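Local coordinates for protein ATP:cob(I)alamin adenosyltransferase, putative (Burkholderia thailandensis, PDB 2ZHZ) that probably transfers the adenosyl group of ATP to the cobalt of reduced cobalamin, making adenosylcobalamin, and works as a homotrimer of helix bundles, at residues E52-D56 and D57-A61; A90-D93 and G94-A97; L96-Y99 and N100-P104; G114-G117 and A118-H122. All blocks are in the same frame, centred on the assembly; numbering follows the deposited sequence.

Contact 1: E52-D56 and D57-A61; sequences EPLPD and DVRAA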
ATOM      1  N   GLU B  52       0.156  17.272   1.034  1.00 24.42           N
ATOM      2  CA  GLU B  52       1.435  17.883   1.379  1.00 25.74           C
ATOM      3  C   GLU B  52       1.599  19.180   0.593  1.00 25.71           C
ATOM      4  O   GLU B  52       0.865  19.429  -0.363  1.00 22.36           O
ATOM      5  CB  GLU B  52       2.589  16.953   0.994  1.00 27.65           C
ATOM      6  CG  GLU B  52       2.670  15.648   1.768  1.00 30.94           C
ATOM      7  CD  GLU B  52       3.146  15.852   3.189  1.00 32.97           C
ATOM      8  OE1 GLU B  52       4.211  16.483   3.371  1.00 37.88           O
ATOM      9  OE2 GLU B  52       2.465  15.379   4.120  1.00 36.57           O
ATOM     10  N   PRO B  53       2.555  20.033   1.001  1.00 26.22           N
ATOM     11  CA  PRO B  53       2.782  21.290   0.281  1.00 26.43           C
ATOM     12  C   PRO B  53       3.385  20.891  -1.061  1.00 25.16           C
ATOM     13  O   PRO B  53       4.271  20.036  -1.107  1.00 26.34           O
ATOM     14  CB  PRO B  53       3.798  22.015   1.163  1.00 28.42           C
ATOM     15  CG  PRO B  53       3.478  21.506   2.540  1.00 28.68           C
ATOM     16  CD  PRO B  53       3.270  20.030   2.289  1.00 27.24           C
ATOM     17  N   LEU B  54       2.919  21.495  -2.147  1.00 24.03           N
ATOM     18  CA  LEU B  54       3.425  21.142  -3.468  1.00 23.08           C
ATOM     19  C   LEU B  54       3.449  22.323  -4.425  1.00 24.74           C
ATOM     20  O   LEU B  54       2.722  23.294  -4.239  1.00 23.84           O
ATOM     21  CB  LEU B  54       2.536  20.069  -4.101  1.00 22.48           C
ATOM     22  CG  LEU B  54       2.329  18.702  -3.446  1.00 20.11           C
ATOM     23  CD1 LEU B  54       1.110  18.035  -4.076  1.00 21.31           C
ATOM     24  CD2 LEU B  54       3.568  17.839  -3.625  1.00 21.08           C
ATOM     25  N   PRO B  55       4.290  22.250  -5.467  1.00 26.78           N
ATOM     26  CA  PRO B  55       4.340  23.351  -6.432  1.00 27.07           C
ATOM     27  C   PRO B  55       2.976  23.316  -7.120  1.00 27.53           C
ATOM     28  O   PRO B  55       2.418  22.238  -7.321  1.00 25.35           O
ATOM     29  CB  PRO B  55       5.465  22.934  -7.377  1.00 27.39           C
ATOM     30  CG  PRO B  55       6.364  22.105  -6.502  1.00 28.25           C
ATOM     31  CD  PRO B  55       5.372  21.281  -5.717  1.00 26.96           C
ATOM     32  N   ASP B  56       2.437  24.479  -7.472  1.00 26.27           N
ATOM     33  CA  ASP B  56       1.128  24.542  -8.115  1.00 28.75           C
ATOM     34  C   ASP B  56       0.970  23.642  -9.334  1.00 26.82           C
ATOM     35  O   ASP B  56      -0.063  22.995  -9.501  1.00 27.93           O
ATOM     36  CB  ASP B  56       0.805  25.988  -8.502  1.00 30.87           C
ATOM     37  CG  ASP B  56       0.486  26.851  -7.299  1.00 35.85           C
ATOM     38  OD1 ASP B  56       0.452  28.091  -7.443  1.00 40.21           O
ATOM     39  OD2 ASP B  56       0.259  26.288  -6.207  1.00 38.03           O
ATOM     40  N   ASP B  57       1.988  23.598 -10.186  1.00 26.07           N
ATOM     41  CA  ASP B  57       1.922  22.774 -11.386  1.00 23.64           C
ATOM     42  C   ASP B  57       1.891  21.283 -11.047  1.00 23.43           C
ATOM     43  O   ASP B  57       1.150  20.519 -11.663  1.00 22.90           O
ATOM     44  CB  ASP B  57       3.104  23.088 -12.311  1.00 28.08           C
ATOM     45  CG  ASP B  57       4.447  22.821 -11.662  1.00 28.97           C
ATOM     46  OD1 ASP B  57       4.671  23.296 -10.532  1.00 31.36           O
ATOM     47  OD2 ASP B  57       5.285  22.143 -12.287  1.00 36.18           O
ATOM     48  N   VAL B  58       2.693  20.873 -10.069  1.00 22.15           N
ATOM     49  CA  VAL B  58       2.723  19.471  -9.663  1.00 20.19           C
ATOM     50  C   VAL B  58       1.365  19.068  -9.092  1.00 20.21           C
ATOM     51  O   VAL B  58       0.875  17.971  -9.360  1.00 20.82           O
ATOM     52  CB  VAL B  58       3.825  19.214  -8.606  1.00 21.47           C
ATOM     53  CG1 VAL B  58       3.729  17.777  -8.085  1.00 18.98           C
ATOM     54  CG2 VAL B  58       5.196  19.449  -9.226  1.00 18.74           C
ATOM     55  N   ARG B  59       0.760  19.959  -8.309  1.00 19.56           N
ATOM     56  CA  ARG B  59      -0.547  19.695  -7.719  1.00 20.18           C
ATOM     57  C   ARG B  59      -1.588  19.552  -8.822  1.00 23.61           C
ATOM     58  O   ARG B  59      -2.452  18.674  -8.772  1.00 21.01           O
ATOM     59  CB  ARG B  59      -0.953  20.835  -6.777  1.00 20.03           C
ATOM     60  CG  ARG B  59      -2.372  20.716  -6.222  1.00 22.55           C
ATOM     61  CD  ARG B  59      -2.663  21.804  -5.194  1.00 23.79           C
ATOM     62  NE  ARG B  59      -1.748  21.722  -4.057  1.00 23.87           N
ATOM     63  CZ  ARG B  59      -1.771  20.748  -3.151  1.00 25.64           C
ATOM     64  NH1 ARG B  59      -2.670  19.775  -3.242  1.00 24.17           N
ATOM     65  NH2 ARG B  59      -0.883  20.738  -2.169  1.00 23.36           N
ATOM     66  N   ALA B  60      -1.495  20.418  -9.826  1.00 22.83           N
ATOM     67  CA  ALA B  60      -2.431  20.389 -10.939  1.00 23.70           C
ATOM     68  C   ALA B  60      -2.363  19.066 -11.690  1.00 22.24           C
ATOM     69  O   ALA B  60      -3.393  18.486 -12.031  1.00 22.96           O
ATOM     70  CB  ALA B  60      -2.149  21.550 -11.890  1.00 23.65           C
ATOM     71  N   ALA B  61      -1.151  18.585 -11.946  1.00 20.67           N
ATOM     72  CA  ALA B  61      -0.977  17.329 -12.664  1.00 19.61           C
ATOM     73  C   ALA B  61      -1.491  16.147 -11.843  1.00 21.18           C
ATOM     74  O   ALA B  61      -2.230  15.305 -12.357  1.00 18.84           O
ATOM     75  CB  ALA B  61       0.488  17.127 -13.018  1.00 18.49           C
TER
HETATM   76  O   HOH W   1       0.164  23.872  -4.516  1.00 25.50           O
HETATM   77  O   HOH W   2       0.644  23.285  -1.556  1.00 30.13           O
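The R59 guanidinium carries L54 CD1 over one face, 3.8 Å above its plane and offset toward the rim, while water 1 lies in plane at its edge. E52 O also sits at the edge, near the plane, and takes a weak, bent bond from NH2 (R59 NH2 to E52 O 2.8 Å, N-H...O angle 122°). The leucine runs roughly perpendicular to the arginine chain. R59 starts straight, CG anti to the backbone N, then bends at chi3 (-60°), which turns the guanidinium back across the loop instead of along the helix.

Water 1 accepts from R59 NE and donates to L54 O (2.6 Å) and D56 OD2; water 2 accepts from L54 N and R59 NH2. NH1 reaches back to L50 O, so one arginine ties together much of the turn.

P55 holds the N-cap position, and its O accepts R59 N at 3.0 Å, the donor meeting the carbonyl almost end-on. A60 N to D56 O, 3.0 Å, makes the next helical bond. The P55 ring runs alongside V58, P55 CD to V58 CB 3.9 Å.

This is the tight connection from helix 31-50 into helix 56-77. L54, P55 and V58 lean on helix 147-169, E52 touches R116 and L120 of helix 116-141 and forms a salt bridge with R116 of the second subunit, and D57 faces helix 86-101.

Contact 2: A90-D93 and G94-A97; sequences ARLD and GWLA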
ATOM      1  N   ALA B  90      -1.130  10.646 -23.980  1.00 22.64           N
ATOM      2  CA  ALA B  90      -0.384  11.774 -24.521  1.00 23.00           C
ATOM      3  C   ALA B  90      -0.095  12.785 -23.424  1.00 22.81           C
ATOM      4  O   ALA B  90       1.000  13.348 -23.362  1.00 22.79           O
ATOM      5  CB  ALA B  90      -1.172  12.438 -25.649  1.00 23.35           C
ATOM      6  N   ARG B  91      -1.075  13.011 -22.554  1.00 21.83           N
ATOM      7  CA  ARG B  91      -0.892  13.967 -21.476  1.00 23.00           C
ATOM      8  C   ARG B  91       0.196  13.516 -20.502  1.00 23.02           C
ATOM      9  O   ARG B  91       0.980  14.335 -20.021  1.00 20.83           O
ATOM     10  CB  ARG B  91      -2.203  14.203 -20.730  1.00 23.06           C
ATOM     11  CG  ARG B  91      -2.088  15.318 -19.716  1.00 23.09           C
ATOM     12  CD  ARG B  91      -3.441  15.848 -19.302  1.00 29.46           C
ATOM     13  NE  ARG B  91      -4.250  14.845 -18.622  1.00 30.25           N
ATOM     14  CZ  ARG B  91      -5.370  15.126 -17.969  1.00 33.92           C
ATOM     15  NH1 ARG B  91      -5.803  16.381 -17.916  1.00 31.31           N
ATOM     16  NH2 ARG B  91      -6.051  14.162 -17.360  1.00 33.00           N
ATOM     17  N   LEU B  92       0.240  12.219 -20.209  1.00 22.63           N
ATOM     18  CA  LEU B  92       1.264  11.697 -19.310  1.00 21.31           C
ATOM     19  C   LEU B  92       2.625  11.855 -19.979  1.00 20.99           C
ATOM     20  O   LEU B  92       3.588  12.290 -19.348  1.00 20.74           O
ATOM     21  CB  LEU B  92       1.021  10.218 -18.997  1.00 20.88           C
ATOM     22  CG  LEU B  92      -0.194   9.821 -18.156  1.00 21.88           C
ATOM     23  CD1 LEU B  92      -0.115   8.332 -17.877  1.00 20.80           C
ATOM     24  CD2 LEU B  92      -0.227  10.597 -16.844  1.00 21.86           C
ATOM     25  N   ASP B  93       2.701  11.499 -21.260  1.00 21.51           N
ATOM     26  CA  ASP B  93       3.951  11.619 -22.006  1.00 23.68           C
ATOM     27  C   ASP B  93       4.407  13.072 -22.036  1.00 25.19           C
ATOM     28  O   ASP B  93       5.603  13.357 -22.036  1.00 24.17           O
ATOM     29  CB  ASP B  93       3.785  11.118 -23.445  1.00 25.59           C
ATOM     30  CG  ASP B  93       3.719   9.608 -23.537  1.00 27.78           C
ATOM     31  OD1 ASP B  93       4.069   8.933 -22.551  1.00 27.32           O
ATOM     32  OD2 ASP B  93       3.329   9.098 -24.610  1.00 29.81           O
ATOM     33  N   GLY B  94       3.442  13.986 -22.068  1.00 27.24           N
ATOM     34  CA  GLY B  94       3.757  15.403 -22.096  1.00 25.50           C
ATOM     35  C   GLY B  94       4.333  15.870 -20.775  1.00 25.14           C
ATOM     36  O   GLY B  94       5.319  16.605 -20.746  1.00 22.64           O
ATOM     37  N   TRP B  95       3.714  15.452 -19.674  1.00 22.31           N
ATOM     38  CA  TRP B  95       4.206  15.828 -18.359  1.00 22.55           C
ATOM     39  C   TRP B  95       5.601  15.251 -18.161  1.00 21.58           C
ATOM     40  O   TRP B  95       6.464  15.883 -17.556  1.00 21.86           O
ATOM     41  CB  TRP B  95       3.265  15.322 -17.261  1.00 24.18           C
ATOM     42  CG  TRP B  95       2.017  16.141 -17.110  1.00 27.23           C
ATOM     43  CD1 TRP B  95       1.914  17.501 -17.198  1.00 29.74           C
ATOM     44  CD2 TRP B  95       0.710  15.662 -16.769  1.00 27.75           C
ATOM     45  NE1 TRP B  95       0.628  17.898 -16.929  1.00 29.88           N
ATOM     46  CE2 TRP B  95      -0.133  16.791 -16.661  1.00 28.88           C
ATOM     47  CE3 TRP B  95       0.170  14.391 -16.539  1.00 26.99           C
ATOM     48  CZ2 TRP B  95      -1.491  16.687 -16.335  1.00 30.56           C
ATOM     49  CZ3 TRP B  95      -1.180  14.286 -16.213  1.00 28.17           C
ATOM     50  CH2 TRP B  95      -1.995  15.430 -16.114  1.00 29.66           C
ATOM     51  N   LEU B  96       5.820  14.046 -18.677  1.00 20.68           N
ATOM     52  CA  LEU B  96       7.123  13.405 -18.570  1.00 20.79           C
ATOM     53  C   LEU B  96       8.182  14.255 -19.263  1.00 22.86           C
ATOM     54  O   LEU B  96       9.233  14.536 -18.690  1.00 19.18           O
ATOM     55  CB  LEU B  96       7.093  12.012 -19.203  1.00 20.95           C
ATOM     56  CG  LEU B  96       6.599  10.875 -18.305  1.00 21.91           C
ATOM     57  CD1 LEU B  96       6.332   9.633 -19.134  1.00 19.93           C
ATOM     58  CD2 LEU B  96       7.646  10.590 -17.233  1.00 19.61           C
ATOM     59  N   ALA B  97       7.903  14.660 -20.501  1.00 21.38           N
ATOM     60  CA  ALA B  97       8.850  15.478 -21.252  1.00 22.01           C
ATOM     61  C   ALA B  97       9.033  16.822 -20.556  1.00 19.95           C
ATOM     62  O   ALA B  97      10.151  17.329 -20.438  1.00 19.82           O
ATOM     63  CB  ALA B  97       8.347  15.685 -22.686  1.00 19.59           C
TER
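A90 O receives G94 N at 2.8 Å, the first of four i to i+4 bonds that run without a break to A97. R91 follows, its chain laid along the indole of W95. CG stands over the six-membered ring in a CH-pi contact, 3.6 Å from the centroid and 10° off the normal; CD continues over the rim, and R91 NE ends 3.4 Å from CH2 of W95. A bend at chi3 (64°) leaves the guanidinium and indole planes only 19° apart, with W95 CH2 over a guanidinium face, and NH2 goes on to a salt bridge with D68.

L92 meets the same indole differently: CD2 comes in at the edge, in the ring plane, 3.8 Å from W95 CE3. D93 accepts A97 N through its O, while its carboxylate is engaged with R154.

On helix 86-101, W95 packs on A61, A64 and I65 of helix 56-77, and R91 on A64. L92 and L96 lean on helix 147-169, L96 touching D157, a magnesium ligand in this protein though it holds no metal in this chain; A90 and D93 touch I8, and L96 touches the ATP-binding R11, of the third subunit.

Contact 3: L96-Y99 and N100-P104; sequences LAHY and NGQLP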
ATOM      1  N   LEU B  96       5.820  14.046 -18.677  1.00 20.68           N
ATOM      2  CA  LEU B  96       7.123  13.405 -18.570  1.00 20.79           C
ATOM      3  C   LEU B  96       8.182  14.255 -19.263  1.00 22.86           C
ATOM      4  O   LEU B  96       9.233  14.536 -18.690  1.00 19.18           O
ATOM      5  CB  LEU B  96       7.093  12.012 -19.203  1.00 20.95           C
ATOM      6  CG  LEU B  96       6.599  10.875 -18.305  1.00 21.91           C
ATOM      7  CD1 LEU B  96       6.332   9.633 -19.134  1.00 19.93           C
ATOM      8  CD2 LEU B  96       7.646  10.590 -17.233  1.00 19.61           C
ATOM      9  N   ALA B  97       7.903  14.660 -20.501  1.00 21.38           N
ATOM     10  CA  ALA B  97       8.850  15.478 -21.252  1.00 22.01           C
ATOM     11  C   ALA B  97       9.033  16.822 -20.556  1.00 19.95           C
ATOM     12  O   ALA B  97      10.151  17.329 -20.438  1.00 19.82           O
ATOM     13  CB  ALA B  97       8.347  15.685 -22.686  1.00 19.59           C
ATOM     14  N   HIS B  98       7.928  17.389 -20.085  1.00 19.85           N
ATOM     15  CA  HIS B  98       7.950  18.675 -19.400  1.00 20.46           C
ATOM     16  C   HIS B  98       8.881  18.687 -18.186  1.00 22.31           C
ATOM     17  O   HIS B  98       9.752  19.547 -18.068  1.00 20.54           O
ATOM     18  CB  HIS B  98       6.535  19.054 -18.952  1.00 21.53           C
ATOM     19  CG  HIS B  98       6.475  20.309 -18.140  1.00 23.99           C
ATOM     20  ND1 HIS B  98       6.509  21.566 -18.707  1.00 28.65           N
ATOM     21  CD2 HIS B  98       6.424  20.504 -16.801  1.00 27.53           C
ATOM     22  CE1 HIS B  98       6.482  22.479 -17.753  1.00 28.48           C
ATOM     23  NE2 HIS B  98       6.431  21.861 -16.586  1.00 27.64           N
ATOM     24  N   TYR B  99       8.697  17.733 -17.281  1.00 19.70           N
ATOM     25  CA  TYR B  99       9.517  17.683 -16.077  1.00 19.01           C
ATOM     26  C   TYR B  99      10.937  17.153 -16.279  1.00 18.31           C
ATOM     27  O   TYR B  99      11.883  17.663 -15.675  1.00 20.06           O
ATOM     28  CB  TYR B  99       8.776  16.896 -14.990  1.00 21.33           C
ATOM     29  CG  TYR B  99       7.558  17.641 -14.486  1.00 21.16           C
ATOM     30  CD1 TYR B  99       7.699  18.792 -13.709  1.00 24.69           C
ATOM     31  CD2 TYR B  99       6.269  17.245 -14.845  1.00 22.43           C
ATOM     32  CE1 TYR B  99       6.589  19.530 -13.299  1.00 25.77           C
ATOM     33  CE2 TYR B  99       5.147  17.983 -14.445  1.00 24.70           C
ATOM     34  CZ  TYR B  99       5.318  19.124 -13.674  1.00 27.16           C
ATOM     35  OH  TYR B  99       4.225  19.871 -13.285  1.00 25.45           O
ATOM     36  N   ASN B 100      11.097  16.144 -17.128  1.00 18.55           N
ATOM     37  CA  ASN B 100      12.425  15.594 -17.394  1.00 20.66           C
ATOM     38  C   ASN B 100      13.319  16.638 -18.062  1.00 19.82           C
ATOM     39  O   ASN B 100      14.526  16.684 -17.822  1.00 18.62           O
ATOM     40  CB  ASN B 100      12.322  14.369 -18.301  1.00 22.08           C
ATOM     41  CG  ASN B 100      12.359  13.067 -17.535  1.00 26.31           C
ATOM     42  OD1 ASN B 100      11.810  12.058 -17.986  1.00 27.72           O
ATOM     43  ND2 ASN B 100      13.026  13.071 -16.379  1.00 19.43           N
ATOM     44  N   GLY B 101      12.719  17.474 -18.905  1.00 19.01           N
ATOM     45  CA  GLY B 101      13.489  18.492 -19.593  1.00 17.72           C
ATOM     46  C   GLY B 101      14.095  19.518 -18.650  1.00 18.05           C
ATOM     47  O   GLY B 101      15.126  20.115 -18.955  1.00 16.89           O
ATOM     48  N   GLN B 102      13.459  19.720 -17.500  1.00 17.90           N
ATOM     49  CA  GLN B 102      13.930  20.695 -16.519  1.00 17.67           C
ATOM     50  C   GLN B 102      14.853  20.104 -15.453  1.00 19.98           C
ATOM     51  O   GLN B 102      15.360  20.824 -14.599  1.00 22.41           O
ATOM     52  CB  GLN B 102      12.722  21.366 -15.851  1.00 21.59           C
ATOM     53  CG  GLN B 102      11.870  22.176 -16.821  1.00 25.82           C
ATOM     54  CD  GLN B 102      10.642  22.796 -16.176  1.00 33.25           C
ATOM     55  OE1 GLN B 102       9.995  23.663 -16.765  1.00 34.99           O
ATOM     56  NE2 GLN B 102      10.305  22.344 -14.973  1.00 34.26           N
ATOM     57  N   LEU B 103      15.077  18.795 -15.512  1.00 20.72           N
ATOM     58  CA  LEU B 103      15.933  18.114 -14.544  1.00 21.27           C
ATOM     59  C   LEU B 103      17.246  17.649 -15.164  1.00 22.83           C
ATOM     60  O   LEU B 103      17.302  17.296 -16.339  1.00 23.50           O
ATOM     61  CB  LEU B 103      15.205  16.887 -13.973  1.00 20.02           C
ATOM     62  CG  LEU B 103      13.967  17.073 -13.092  1.00 23.13           C
ATOM     63  CD1 LEU B 103      13.224  15.742 -12.970  1.00 26.41           C
ATOM     64  CD2 LEU B 103      14.381  17.584 -11.719  1.00 23.65           C
ATOM     65  N   PRO B 104      18.331  17.654 -14.379  1.00 25.62           N
ATOM     66  CA  PRO B 104      19.606  17.199 -14.937  1.00 27.35           C
ATOM     67  C   PRO B 104      19.516  15.697 -15.197  1.00 29.88           C
ATOM     68  O   PRO B 104      18.760  14.992 -14.527  1.00 29.70           O
ATOM     69  CB  PRO B 104      20.608  17.546 -13.836  1.00 29.60           C
ATOM     70  CG  PRO B 104      19.788  17.465 -12.587  1.00 26.80           C
ATOM     71  CD  PRO B 104      18.502  18.147 -13.003  1.00 28.03           C
TER
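Q102 reaches back along the chain toward H98. Its CB lies 3.8 Å from Y99 O. CG, anti to the carbonyl carbon (chi1 -64°), comes to 3.6 Å from H98 O, and CD stays close to the same oxygen. Beyond CG the chain is extended, and OE1 ends 3.8 Å from H98 CE1, approaching the imidazole obliquely; the amide and ring planes stand 55° apart. The two side chains meet at a slant, a van der Waals contact rather than a bond.

This is the C-terminal end of helix 86-101, the shortest of the five helices in the bundle that defines the PduO-type adenosyltransferase fold. N100 N to L96 O, 2.9 Å, and G101 N to A97 O are the last i to i+4 bonds. After them Q102 N turns to Y99 O at 3.2 Å, an i to i+3 bond whose donor stands above the carbonyl plane (67° out of it), and L103 N donates to N100 O, again i to i+3.

Y99 O is also overlaid by L103, with CG at 3.4 Å and CD1 close by. N100 folds its CB against L96 O, 3.1 Å away. The Y99 ring carries H98 CD2 over its centre, and the phenol oxygen is hydrogen-bonded to D57 on helix 56-77. Y99 and N100 rest on V161 of helix 147-169, Y99 also on V165, while farther along the chain P104 O accepts R164 of that helix.

Contact 4: G114-G117 and A118-H122; sequences GARG and AALAH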
ATOM      1  N   GLY B 114      13.936  11.185   0.445  1.00 20.03           N
ATOM      2  CA  GLY B 114      14.321  12.583   0.335  1.00 20.87           C
ATOM      3  C   GLY B 114      13.330  13.429   1.105  1.00 21.39           C
ATOM      4  O   GLY B 114      13.018  13.121   2.253  1.00 22.38           O
ATOM      5  N   ALA B 115      12.831  14.498   0.492  1.00 22.18           N
ATOM      6  CA  ALA B 115      11.847  15.340   1.158  1.00 22.55           C
ATOM      7  C   ALA B 115      10.608  14.467   1.349  1.00 21.32           C
ATOM      8  O   ALA B 115      10.391  13.531   0.580  1.00 20.29           O
ATOM      9  CB  ALA B 115      11.517  16.555   0.292  1.00 25.38           C
ATOM     10  N   ARG B 116       9.802  14.758   2.365  1.00 20.47           N
ATOM     11  CA  ARG B 116       8.607  13.956   2.621  1.00 20.87           C
ATOM     12  C   ARG B 116       7.731  13.788   1.382  1.00 21.20           C
ATOM     13  O   ARG B 116       7.199  12.708   1.134  1.00 19.81           O
ATOM     14  CB  ARG B 116       7.781  14.566   3.756  1.00 24.45           C
ATOM     15  CG  ARG B 116       6.559  13.740   4.149  1.00 23.01           C
ATOM     16  CD  ARG B 116       5.988  14.246   5.465  1.00 29.12           C
ATOM     17  NE  ARG B 116       6.960  14.095   6.547  1.00 32.45           N
ATOM     18  CZ  ARG B 116       7.052  14.903   7.600  1.00 34.48           C
ATOM     19  NH1 ARG B 116       6.229  15.936   7.721  1.00 35.10           N
ATOM     20  NH2 ARG B 116       7.971  14.679   8.532  1.00 30.78           N
ATOM     21  N   GLY B 117       7.579  14.858   0.607  1.00 20.53           N
ATOM     22  CA  GLY B 117       6.763  14.777  -0.593  1.00 19.67           C
ATOM     23  C   GLY B 117       7.350  13.833  -1.630  1.00 18.58           C
ATOM     24  O   GLY B 117       6.630  13.043  -2.247  1.00 18.20           O
ATOM     25  N   ALA B 118       8.659  13.918  -1.836  1.00 16.75           N
ATOM     26  CA  ALA B 118       9.331  13.054  -2.802  1.00 14.69           C
ATOM     27  C   ALA B 118       9.251  11.598  -2.352  1.00 15.44           C
ATOM     28  O   ALA B 118       9.111  10.689  -3.176  1.00 13.19           O
ATOM     29  CB  ALA B 118      10.790  13.466  -2.952  1.00 12.91           C
ATOM     30  N   ALA B 119       9.354  11.380  -1.044  1.00 15.23           N
ATOM     31  CA  ALA B 119       9.281  10.032  -0.491  1.00 16.59           C
ATOM     32  C   ALA B 119       7.892   9.452  -0.740  1.00 15.68           C
ATOM     33  O   ALA B 119       7.749   8.287  -1.113  1.00 15.21           O
ATOM     34  CB  ALA B 119       9.578  10.057   1.003  1.00 16.14           C
ATOM     35  N   LEU B 120       6.866  10.267  -0.529  1.00 14.39           N
ATOM     36  CA  LEU B 120       5.499   9.818  -0.747  1.00 15.81           C
ATOM     37  C   LEU B 120       5.277   9.529  -2.230  1.00 15.69           C
ATOM     38  O   LEU B 120       4.586   8.575  -2.586  1.00 14.48           O
ATOM     39  CB  LEU B 120       4.506  10.875  -0.248  1.00 14.04           C
ATOM     40  CG  LEU B 120       4.410  10.995   1.280  1.00 19.44           C
ATOM     41  CD1 LEU B 120       3.561  12.206   1.663  1.00 18.17           C
ATOM     42  CD2 LEU B 120       3.808   9.708   1.851  1.00 18.85           C
ATOM     43  N   ALA B 121       5.878  10.344  -3.092  1.00 14.07           N
ATOM     44  CA  ALA B 121       5.745  10.148  -4.529  1.00 14.35           C
ATOM     45  C   ALA B 121       6.316   8.782  -4.909  1.00 14.02           C
ATOM     46  O   ALA B 121       5.795   8.107  -5.803  1.00 12.67           O
ATOM     47  CB  ALA B 121       6.476  11.259  -5.285  1.00 16.68           C
ATOM     48  N   HIS B 122       7.386   8.374  -4.228  1.00 14.28           N
ATOM     49  CA  HIS B 122       7.998   7.076  -4.506  1.00 12.72           C
ATOM     50  C   HIS B 122       7.092   5.941  -4.039  1.00 13.83           C
ATOM     51  O   HIS B 122       7.068   4.875  -4.650  1.00 13.62           O
ATOM     52  CB  HIS B 122       9.375   6.978  -3.845  1.00 13.06           C
ATOM     53  CG  HIS B 122      10.474   7.569  -4.669  1.00 16.50           C
ATOM     54  ND1 HIS B 122      10.902   7.001  -5.851  1.00 16.57           N
ATOM     55  CD2 HIS B 122      11.204   8.699  -4.511  1.00 17.65           C
ATOM     56  CE1 HIS B 122      11.846   7.757  -6.384  1.00 18.61           C
ATOM     57  NE2 HIS B 122      12.048   8.794  -5.590  1.00 14.41           N
TER
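A119 N donates to A115 O, 2.9 Å, with a C=O...N angle of 169°, close to linear at the oxygen; backbone hydrogen bonds like this carry most of the contact. L120 N to R116 O, 3.0 Å, and A121 N to G117 O, 2.9 Å, repeat the i to i+4 pattern with the donors tilted about 25° from the carbonyl planes. H122 N then reaches A118 O.

Apolar contact is slight, because most of the residues are small. The R116 and L120 chains run alongside each other, R116 CG to L120 CD1 4.2 Å.

Side-chain carbons also rest in van der Waals contact on the helix carbonyls. L120, its CG anti to the carbonyl carbon (chi1 -72°), lays that carbon over R116 O at 3.3 Å. The methyl groups of A118 and A119 each lie 3.6 Å from A115 O, and A121 CB rests near G117 O.

Polar groups find partners beyond the segments. R116 NH2 bonds A51 O of the third subunit and forms a long, weak ion pair with E52 there. A115 N is held by N167, and H122 ND1 is bonded to R125.

A118 and A121 pack on helix 147-169, L120 and A121 on L49 of helix 31-50, A119 on G47 and L120 on V48 of the third subunit. A115 is the N-cap residue, G114 before it has backbone angles suited to glycine, and the whole is a helix start built into the bundle and trimer interface of the PduO-type adenosyltransferase fold.

Along the chain the contacts run in series, 1 to 4, except that contacts 2 and 3 share L96 and A97 on helix 86-101, their centres about 10 Å apart. Contact 1, at the start of helix 56-77, is the hub: its centre lies about 16 Å from those of contacts 2 and 3 and about 13 Å from that of contact 4, and it touches all three, by packing and one probable hydrogen bond. Contact 4, on helix 116-141, touches neither 2 nor 3. Helix 147-169 packs against all four. Contact 1 meets the second subunit and contacts 2, 3 and 4 the third, so these helices also line the trimer interfaces.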